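Local coordinates for conserved uncharacterized protein (predicted phosphoesterase COG0622) (PDB 3CK2) that is uncharacterised but is probably a metal-dependent phosphoesterase of the calcineurin-like superfamily, with a pair of manganese ions bound in the crystal, at residues A[4-10]-A[146-152]; A[78-83]-A[104-110]. All blocks are in the same frame, centred on the assembly; numbering follows the deposited sequence.

Each contact joins two neighbouring strands of a different sheet, and the two sheets face each other as the sandwich of the calcineurin-like phosphoesterase fold. Contact 1 pairs strands 7-12 and 145-150 antiparallel; contact 2, whose segments both fall between these two strands in sequence, pairs 78-83 and 108-110 in parallel. Their centres are 13 Å apart. Q7 OE1 lies 2.9 Å from T78 OG1, a probable hydrogen bond between the sheets, and I150 CG1 packs 3.9 Å from I108 CD1. The side chain of T83 is about 10 Å from a manganese ion, whereas the side chain of R147 is about 5 Å from a bound meso-tartaric acid.

Contact 1 of 2, residues A[4-10]-A[146-152]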
HETATM    1  N   MSE A   4      10.025 -13.513  15.487  1.00 17.12           N
HETATM    2  CA  MSE A   4       8.915 -12.546  15.584  1.00 16.91           C
HETATM    3  C   MSE A   4       7.614 -13.230  15.233  1.00 16.98           C
HETATM    4  O   MSE A   4       7.627 -14.221  14.508  1.00 17.08           O
HETATM    5  CB  MSE A   4       9.123 -11.359  14.635  1.00 16.85           C
HETATM    6  CG  MSE A   4       8.934 -11.711  13.165  1.00 17.03           C
HETATM    7 SE   MSE A   4       9.134 -10.232  11.951  0.60 15.54          SE
HETATM    8  CE  MSE A   4       7.240  -9.782  11.833  1.00 16.72           C
ATOM      9  N   ALA A   5       6.499 -12.714  15.745  1.00 16.91           N
ATOM     10  CA  ALA A   5       5.196 -13.266  15.395  1.00 16.96           C
ATOM     11  C   ALA A   5       4.845 -12.720  14.023  1.00 17.02           C
ATOM     12  O   ALA A   5       5.225 -11.603  13.679  1.00 17.67           O
ATOM     13  CB  ALA A   5       4.112 -12.917  16.440  1.00 16.57           C
ATOM     14  N   LYS A   6       4.143 -13.530  13.237  1.00 17.14           N
ATOM     15  CA  LYS A   6       3.804 -13.187  11.874  1.00 16.99           C
ATOM     16  C   LYS A   6       2.858 -11.999  11.871  1.00 16.48           C
ATOM     17  O   LYS A   6       2.012 -11.867  12.749  1.00 16.56           O
ATOM     18  CB  LYS A   6       3.186 -14.384  11.153  1.00 16.95           C
ATOM     19  CG  LYS A   6       2.860 -14.126   9.685  1.00 17.73           C
ATOM     20  CD  LYS A   6       2.634 -15.421   8.906  1.00 18.86           C
ATOM     21  CE  LYS A   6       1.389 -15.314   7.996  1.00 21.92           C
ATOM     22  NZ  LYS A   6       0.148 -15.987   8.548  1.00 23.20           N
ATOM     23  N   GLN A   7       3.058 -11.105  10.905  1.00 15.93           N
ATOM     24  CA  GLN A   7       2.204  -9.951  10.712  1.00 15.23           C
ATOM     25  C   GLN A   7       1.539 -10.067   9.351  1.00 14.91           C
ATOM     26  O   GLN A   7       2.036 -10.763   8.454  1.00 15.01           O
ATOM     27  CB  GLN A   7       3.023  -8.671  10.758  1.00 15.46           C
ATOM     28  CG  GLN A   7       3.751  -8.423  12.070  1.00 15.26           C
ATOM     29  CD  GLN A   7       4.802  -7.339  11.942  1.00 15.39           C
ATOM     30  OE1 GLN A   7       5.350  -7.113  10.861  1.00 19.41           O
ATOM     31  NE2 GLN A   7       5.079  -6.665  13.026  1.00 11.82           N
ATOM     32  N   THR A   8       0.385  -9.426   9.241  1.00 13.93           N
ATOM     33  CA  THR A   8      -0.348  -9.316   8.003  1.00 14.28           C
ATOM     34  C   THR A   8      -0.756  -7.850   7.862  1.00 15.42           C
ATOM     35  O   THR A   8      -1.286  -7.251   8.799  1.00 14.78           O
ATOM     36  CB  THR A   8      -1.601 -10.208   7.982  1.00 13.95           C
ATOM     37  OG1 THR A   8      -1.204 -11.564   8.145  1.00 11.97           O
ATOM     38  CG2 THR A   8      -2.392 -10.022   6.662  1.00 11.93           C
ATOM     39  N   ILE A   9      -0.465  -7.270   6.702  1.00 16.98           N
ATOM     40  CA  ILE A   9      -0.941  -5.930   6.404  1.00 17.17           C
ATOM     41  C   ILE A   9      -1.759  -5.982   5.120  1.00 18.09           C
ATOM     42  O   ILE A   9      -1.572  -6.869   4.267  1.00 18.72           O
ATOM     43  CB  ILE A   9       0.236  -4.874   6.336  1.00 17.83           C
ATOM     44  CG1 ILE A   9       1.176  -5.161   5.148  1.00 16.05           C
ATOM     45  CG2 ILE A   9       0.984  -4.780   7.717  1.00 10.84           C
ATOM     46  CD1 ILE A   9       2.155  -4.033   4.859  1.00 16.84           C
ATOM     47  N   ILE A  10      -2.713  -5.067   5.054  1.00 18.99           N
ATOM     48  CA  ILE A  10      -3.596  -4.861   3.900  1.00 19.27           C
ATOM     49  C   ILE A  10      -3.303  -3.471   3.362  1.00 20.24           C
ATOM     50  O   ILE A  10      -3.280  -2.486   4.138  1.00 21.56           O
ATOM     51  CB  ILE A  10      -5.131  -5.022   4.261  1.00 19.00           C
ATOM     52  CG1 ILE A  10      -5.436  -6.465   4.733  1.00 17.56           C
ATOM     53  CG2 ILE A  10      -6.020  -4.666   3.023  1.00 18.89           C
ATOM     54  CD1 ILE A  10      -5.193  -7.599   3.605  1.00 13.63           C
ATOM     55  N   ALA A 146      -3.625  -5.329  -2.117  1.00 21.53           N
ATOM     56  CA  ALA A 146      -2.542  -6.253  -1.737  1.00 21.55           C
ATOM     57  C   ALA A 146      -2.602  -6.648  -0.255  1.00 21.51           C
ATOM     58  O   ALA A 146      -2.995  -5.870   0.621  1.00 21.37           O
ATOM     59  CB  ALA A 146      -1.128  -5.650  -2.110  1.00 20.73           C
ATOM     60  N   ARG A 147      -2.237  -7.896  -0.023  1.00 22.76           N
ATOM     61  CA  ARG A 147      -1.951  -8.454   1.300  1.00 23.93           C
ATOM     62  C   ARG A 147      -0.463  -8.818   1.399  1.00 23.79           C
ATOM     63  O   ARG A 147       0.064  -9.525   0.530  1.00 24.91           O
ATOM     64  CB  ARG A 147      -2.787  -9.701   1.537  1.00 22.45           C
ATOM     65  CG  ARG A 147      -2.552 -10.297   2.902  1.00 24.40           C
ATOM     66  CD  ARG A 147      -3.396 -11.529   3.132  1.00 26.02           C
ATOM     67  NE  ARG A 147      -3.065 -12.562   2.152  1.00 29.34           N
ATOM     68  CZ  ARG A 147      -3.885 -13.550   1.771  1.00 30.18           C
ATOM     69  NH1 ARG A 147      -5.104 -13.665   2.270  1.00 32.29           N
ATOM     70  NH2 ARG A 147      -3.489 -14.421   0.867  1.00 28.93           N
ATOM     71  N   VAL A 148       0.207  -8.332   2.437  1.00 24.27           N
ATOM     72  CA  VAL A 148       1.582  -8.742   2.727  1.00 24.54           C
ATOM     73  C   VAL A 148       1.634  -9.524   4.058  1.00 24.84           C
ATOM     74  O   VAL A 148       1.124  -9.054   5.077  1.00 23.97           O
ATOM     75  CB  VAL A 148       2.589  -7.536   2.777  1.00 24.88           C
ATOM     76  CG1 VAL A 148       4.051  -8.060   2.900  1.00 23.41           C
ATOM     77  CG2 VAL A 148       2.415  -6.598   1.556  1.00 22.61           C
ATOM     78  N   GLU A 149       2.250 -10.709   4.026  1.00 24.82           N
ATOM     79  CA  GLU A 149       2.545 -11.461   5.255  1.00 26.12           C
ATOM     80  C   GLU A 149       4.034 -11.369   5.587  1.00 25.74           C
ATOM     81  O   GLU A 149       4.901 -11.516   4.724  1.00 25.68           O
ATOM     82  CB  GLU A 149       2.022 -12.878   5.135  1.00 25.82           C
ATOM     83  CG  GLU A 149       0.536 -12.793   4.800  1.00 28.89           C
ATOM     84  CD  GLU A 149      -0.199 -14.097   4.881  1.00 30.03           C
ATOM     85  OE1 GLU A 149       0.124 -14.988   4.060  1.00 34.30           O
ATOM     86  OE2 GLU A 149      -1.104 -14.208   5.763  1.00 36.34           O
ATOM     87  N   ILE A 150       4.317 -10.998   6.831  1.00 26.00           N
ATOM     88  CA  ILE A 150       5.675 -10.635   7.216  1.00 25.96           C
ATOM     89  C   ILE A 150       6.114 -11.524   8.340  1.00 25.76           C
ATOM     90  O   ILE A 150       5.420 -11.627   9.335  1.00 25.80           O
ATOM     91  CB  ILE A 150       5.825  -9.127   7.679  1.00 25.64           C
ATOM     92  CG1 ILE A 150       5.281  -8.132   6.631  1.00 25.28           C
ATOM     93  CG2 ILE A 150       7.281  -8.814   8.032  1.00 25.18           C
ATOM     94  CD1 ILE A 150       4.137  -7.277   7.134  1.00 22.61           C
ATOM     95  N   ASP A 151       7.258 -12.175   8.172  1.00 26.38           N
ATOM     96  CA  ASP A 151       7.963 -12.757   9.319  1.00 27.36           C
ATOM     97  C   ASP A 151       9.482 -12.610   9.128  1.00 27.23           C
ATOM     98  O   ASP A 151       9.916 -11.917   8.197  1.00 26.61           O
ATOM     99  CB  ASP A 151       7.493 -14.190   9.635  1.00 27.34           C
ATOM    100  CG  ASP A 151       7.893 -15.211   8.590  1.00 28.62           C
ATOM    101  OD1 ASP A 151       8.526 -14.887   7.587  1.00 29.97           O
ATOM    102  OD2 ASP A 151       7.559 -16.390   8.789  1.00 35.47           O
ATOM    103  N   ASP A 152      10.273 -13.202  10.025  1.00 27.42           N
ATOM    104  CA  ASP A 152      11.733 -13.036   9.972  1.00 28.01           C
ATOM    105  C   ASP A 152      12.380 -13.558   8.688  1.00 27.81           C
ATOM    106  O   ASP A 152      13.405 -13.049   8.277  1.00 27.71           O
ATOM    107  CB  ASP A 152      12.403 -13.663  11.202  1.00 28.84           C
ATOM    108  CG  ASP A 152      12.274 -12.783  12.449  1.00 30.98           C
ATOM    109  OD1 ASP A 152      12.451 -11.547  12.347  1.00 34.13           O
ATOM    110  OD2 ASP A 152      11.987 -13.320  13.537  1.00 35.93           O
TER
HETATM  111  O   HOH W   1       9.626 -14.814  12.104  1.00 52.07           O
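I9 and V148 lie side by side on the face of the antiparallel pair that turns toward the second sheet, with I9 CG1 3.6 Å from V148 CB. CG1 of I9 sits between the backbone N and the carbonyl carbon (chi1 66°), which leaves CG2 to reach the I150 CD1 methyl. I150 in turn presses CB and CG2 against the amide oxygen of Q7, and its CG2 meets the selenomethionine methyl, CE, of M4 at 3.9 Å. That amide is held from the other sheet, by T78 at OE1 and L75 O at NE2, so a buried polar group is satisfied within an apolar layer.

The backbones are joined at two hydrogen-bonded pairs, Q7 with I150 and I9 with V148; the bond from I150 N to Q7 O is 2.8 Å. On the opposite face, I10, buried under helix 19-29, and T8 CG2 rest on the aliphatic part of R147, whose guanidinium pairs with D158. K6, just before the strand, bends at its outer torsions so that CE and NZ both lie 3.5 Å from E149 OE2, NZ as a long salt bridge.

Beyond the strands, the M4 side chain passes over the D152 carboxylate, SE lying 3.6 Å from OD1. M4 N donates almost straight to D152 OD2 (2.8 Å), on the syn side but 33° out of the carboxylate plane. A water accepts from D152 N and donates to M4 O, making a second link. Branched aliphatic groups thus fill the side facing the second sheet, the other face mixes apolar and charged groups, and a carboxylate and a water take over where strand pairing stops.

Contact 2 of 2, residues A[78-83]-A[104-110]; sequences TKIIQT and EEAAICL
E104 meets K79 and I81 where helix 95-103 gives way to the returning strand of a right-handed beta-alpha-beta unit, strand 78-83, helix 95-103, strand 108-110. K79 runs fully extended, its CG anti to the backbone N (chi1 -180°), and brings NZ to two oxygens of the same residue. NZ donates to E104 O at 2.8 Å, in the carbonyl plane on a lone pair, and forms a salt bridge with E104 OE1 at 3.1 Å; the ammonium thus ties the helix end to the first strand. CB and CG of E104 lie over the I81 methyls.

E105 takes positive phi in a Schellman motif and turns the chain back toward the sheet. A106 then sets its CB 3.7 Å from I81 CG2, on the side that I81 presents to W100 and A101 of the helix. A107 N and I108 N both donate to K79 O, the former bond being short but bent (136° at the hydrogen), while A107 CB touches T78 CG2.

From I108 the pairing is regular and parallel: I108 O accepts from I81 N, and C109 packs its CB and SG against I81 CG1. L110, on the face shared with I80 and Q82, joins them against F37 of the other sheet. Its CD1 meets I80 CG2 at 3.6 Å, and L110 O receives the 2.9 Å hydrogen bond from T83 N, nearly in line with the carbonyl.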
ATOM      1  N   THR A  78       9.019  -4.167  12.323  1.00 24.50           N
ATOM      2  CA  THR A  78       8.860  -3.826  10.916  1.00 24.11           C
ATOM      3  C   THR A  78       8.564  -2.344  10.691  1.00 23.84           C
ATOM      4  O   THR A  78       7.480  -1.874  11.012  1.00 24.47           O
ATOM      5  CB  THR A  78       7.711  -4.627  10.326  1.00 24.39           C
ATOM      6  OG1 THR A  78       7.976  -6.012  10.531  1.00 25.00           O
ATOM      7  CG2 THR A  78       7.530  -4.328   8.818  1.00 24.24           C
ATOM      8  N   LYS A  79       9.524  -1.618  10.117  1.00 23.33           N
ATOM      9  CA  LYS A  79       9.334  -0.214   9.740  1.00 22.95           C
ATOM     10  C   LYS A  79       8.817  -0.090   8.295  1.00 23.38           C
ATOM     11  O   LYS A  79       9.512  -0.438   7.318  1.00 23.56           O
ATOM     12  CB  LYS A  79      10.630   0.555   9.883  1.00 22.68           C
ATOM     13  CG  LYS A  79      10.526   2.031   9.520  1.00 22.79           C
ATOM     14  CD  LYS A  79      11.825   2.760   9.890  1.00 22.24           C
ATOM     15  CE  LYS A  79      11.725   4.246   9.658  1.00 22.97           C
ATOM     16  NZ  LYS A  79      12.905   4.952  10.181  1.00 21.04           N
ATOM     17  N   ILE A  80       7.594   0.425   8.192  1.00 22.42           N
ATOM     18  CA  ILE A  80       6.903   0.604   6.962  1.00 22.29           C
ATOM     19  C   ILE A  80       6.910   2.130   6.704  1.00 22.72           C
ATOM     20  O   ILE A  80       6.635   2.930   7.606  1.00 21.29           O
ATOM     21  CB  ILE A  80       5.445   0.042   7.092  1.00 22.63           C
ATOM     22  CG1 ILE A  80       5.514  -1.458   7.462  1.00 22.73           C
ATOM     23  CG2 ILE A  80       4.622   0.314   5.821  1.00 21.45           C
ATOM     24  CD1 ILE A  80       4.197  -2.132   7.892  1.00 21.08           C
ATOM     25  N   ILE A  81       7.279   2.515   5.481  1.00 23.05           N
ATOM     26  CA  ILE A  81       7.152   3.887   5.022  1.00 22.64           C
ATOM     27  C   ILE A  81       6.159   3.857   3.858  1.00 23.24           C
ATOM     28  O   ILE A  81       5.972   2.839   3.214  1.00 22.74           O
ATOM     29  CB  ILE A  81       8.529   4.570   4.699  1.00 23.30           C
ATOM     30  CG1 ILE A  81       9.170   4.050   3.403  1.00 22.95           C
ATOM     31  CG2 ILE A  81       9.520   4.387   5.884  1.00 21.01           C
ATOM     32  CD1 ILE A  81      10.488   4.792   3.038  1.00 21.60           C
ATOM     33  N   GLN A  82       5.515   4.988   3.636  1.00 23.69           N
ATOM     34  CA  GLN A  82       4.333   5.082   2.824  1.00 24.04           C
ATOM     35  C   GLN A  82       4.231   6.474   2.226  1.00 23.93           C
ATOM     36  O   GLN A  82       4.322   7.484   2.934  1.00 24.02           O
ATOM     37  CB  GLN A  82       3.133   4.842   3.724  1.00 24.31           C
ATOM     38  CG  GLN A  82       1.833   4.719   3.041  1.00 24.71           C
ATOM     39  CD  GLN A  82       0.670   4.669   3.996  1.00 24.35           C
ATOM     40  OE1 GLN A  82       0.823   4.877   5.218  1.00 25.99           O
ATOM     41  NE2 GLN A  82      -0.515   4.426   3.447  1.00 21.33           N
ATOM     42  N   THR A  83       4.014   6.522   0.925  1.00 23.65           N
ATOM     43  CA  THR A  83       3.835   7.789   0.215  1.00 23.68           C
ATOM     44  C   THR A  83       3.023   7.499  -1.024  1.00 23.24           C
ATOM     45  O   THR A  83       2.928   6.344  -1.432  1.00 23.50           O
ATOM     46  CB  THR A  83       5.222   8.465  -0.111  1.00 23.31           C
ATOM     47  OG1 THR A  83       5.026   9.833  -0.439  1.00 24.28           O
ATOM     48  CG2 THR A  83       5.961   7.783  -1.251  1.00 24.10           C
ATOM     49  N   GLU A 104      15.631   5.993   5.575  1.00 26.61           N
ATOM     50  CA  GLU A 104      14.712   5.541   6.614  1.00 26.10           C
ATOM     51  C   GLU A 104      15.032   4.151   7.141  1.00 25.31           C
ATOM     52  O   GLU A 104      14.511   3.765   8.176  1.00 25.15           O
ATOM     53  CB  GLU A 104      13.276   5.490   6.066  1.00 26.23           C
ATOM     54  CG  GLU A 104      12.656   6.818   5.725  1.00 26.77           C
ATOM     55  CD  GLU A 104      12.420   7.702   6.936  1.00 29.50           C
ATOM     56  OE1 GLU A 104      12.391   7.219   8.091  1.00 30.87           O
ATOM     57  OE2 GLU A 104      12.259   8.910   6.730  1.00 31.84           O
ATOM     58  N   GLU A 105      15.846   3.390   6.416  1.00 24.91           N
ATOM     59  CA  GLU A 105      16.057   1.970   6.684  1.00 24.57           C
ATOM     60  C   GLU A 105      14.723   1.227   6.897  1.00 23.83           C
ATOM     61  O   GLU A 105      14.523   0.546   7.902  1.00 23.18           O
ATOM     62  CB  GLU A 105      17.015   1.794   7.867  1.00 25.56           C
ATOM     63  CG  GLU A 105      18.500   1.865   7.448  1.00 28.02           C
ATOM     64  CD  GLU A 105      19.362   2.633   8.423  1.00 31.80           C
ATOM     65  OE1 GLU A 105      19.407   2.245   9.613  1.00 33.25           O
ATOM     66  OE2 GLU A 105      20.001   3.629   7.995  1.00 35.75           O
ATOM     67  N   ALA A 106      13.822   1.368   5.922  1.00 22.95           N
ATOM     68  CA  ALA A 106      12.494   0.751   5.976  1.00 22.43           C
ATOM     69  C   ALA A 106      12.580  -0.768   5.706  1.00 21.69           C
ATOM     70  O   ALA A 106      13.443  -1.213   4.953  1.00 21.65           O
ATOM     71  CB  ALA A 106      11.556   1.441   4.958  1.00 21.73           C
ATOM     72  N   ALA A 107      11.703  -1.558   6.320  1.00 20.90           N
ATOM     73  CA  ALA A 107      11.495  -2.941   5.882  1.00 21.35           C
ATOM     74  C   ALA A 107      10.671  -2.947   4.568  1.00 21.34           C
ATOM     75  O   ALA A 107      10.916  -3.748   3.643  1.00 21.10           O
ATOM     76  CB  ALA A 107      10.784  -3.773   6.987  1.00 21.00           C
ATOM     77  N   ILE A 108       9.692  -2.041   4.516  1.00 20.93           N
ATOM     78  CA  ILE A 108       8.698  -1.991   3.458  1.00 20.84           C
ATOM     79  C   ILE A 108       8.431  -0.530   3.081  1.00 20.82           C
ATOM     80  O   ILE A 108       8.339   0.337   3.941  1.00 21.35           O
ATOM     81  CB  ILE A 108       7.353  -2.657   3.876  1.00 21.24           C
ATOM     82  CG1 ILE A 108       7.576  -4.129   4.297  1.00 20.41           C
ATOM     83  CG2 ILE A 108       6.287  -2.522   2.706  1.00 19.10           C
ATOM     84  CD1 ILE A 108       6.332  -4.820   4.911  1.00 19.65           C
ATOM     85  N   CYS A 109       8.342  -0.285   1.784  1.00 20.87           N
ATOM     86  CA  CYS A 109       8.036   1.021   1.218  1.00 20.59           C
ATOM     87  C   CYS A 109       6.768   0.899   0.352  1.00 20.40           C
ATOM     88  O   CYS A 109       6.735   0.194  -0.629  1.00 20.13           O
ATOM     89  CB  CYS A 109       9.221   1.506   0.393  1.00 20.72           C
ATOM     90  SG  CYS A 109       8.950   3.116  -0.421  1.00 20.93           S
ATOM     91  N   LEU A 110       5.715   1.569   0.778  1.00 20.99           N
ATOM     92  CA  LEU A 110       4.405   1.478   0.168  1.00 20.89           C
ATOM     93  C   LEU A 110       4.172   2.728  -0.649  1.00 20.36           C
ATOM     94  O   LEU A 110       4.404   3.821  -0.169  1.00 19.78           O
ATOM     95  CB  LEU A 110       3.328   1.386   1.255  1.00 20.60           C
ATOM     96  CG  LEU A 110       3.344   0.145   2.145  1.00 21.75           C
ATOM     97  CD1 LEU A 110       2.207   0.247   3.201  1.00 18.84           C
ATOM     98  CD2 LEU A 110       3.230  -1.160   1.294  1.00 16.73           C
TER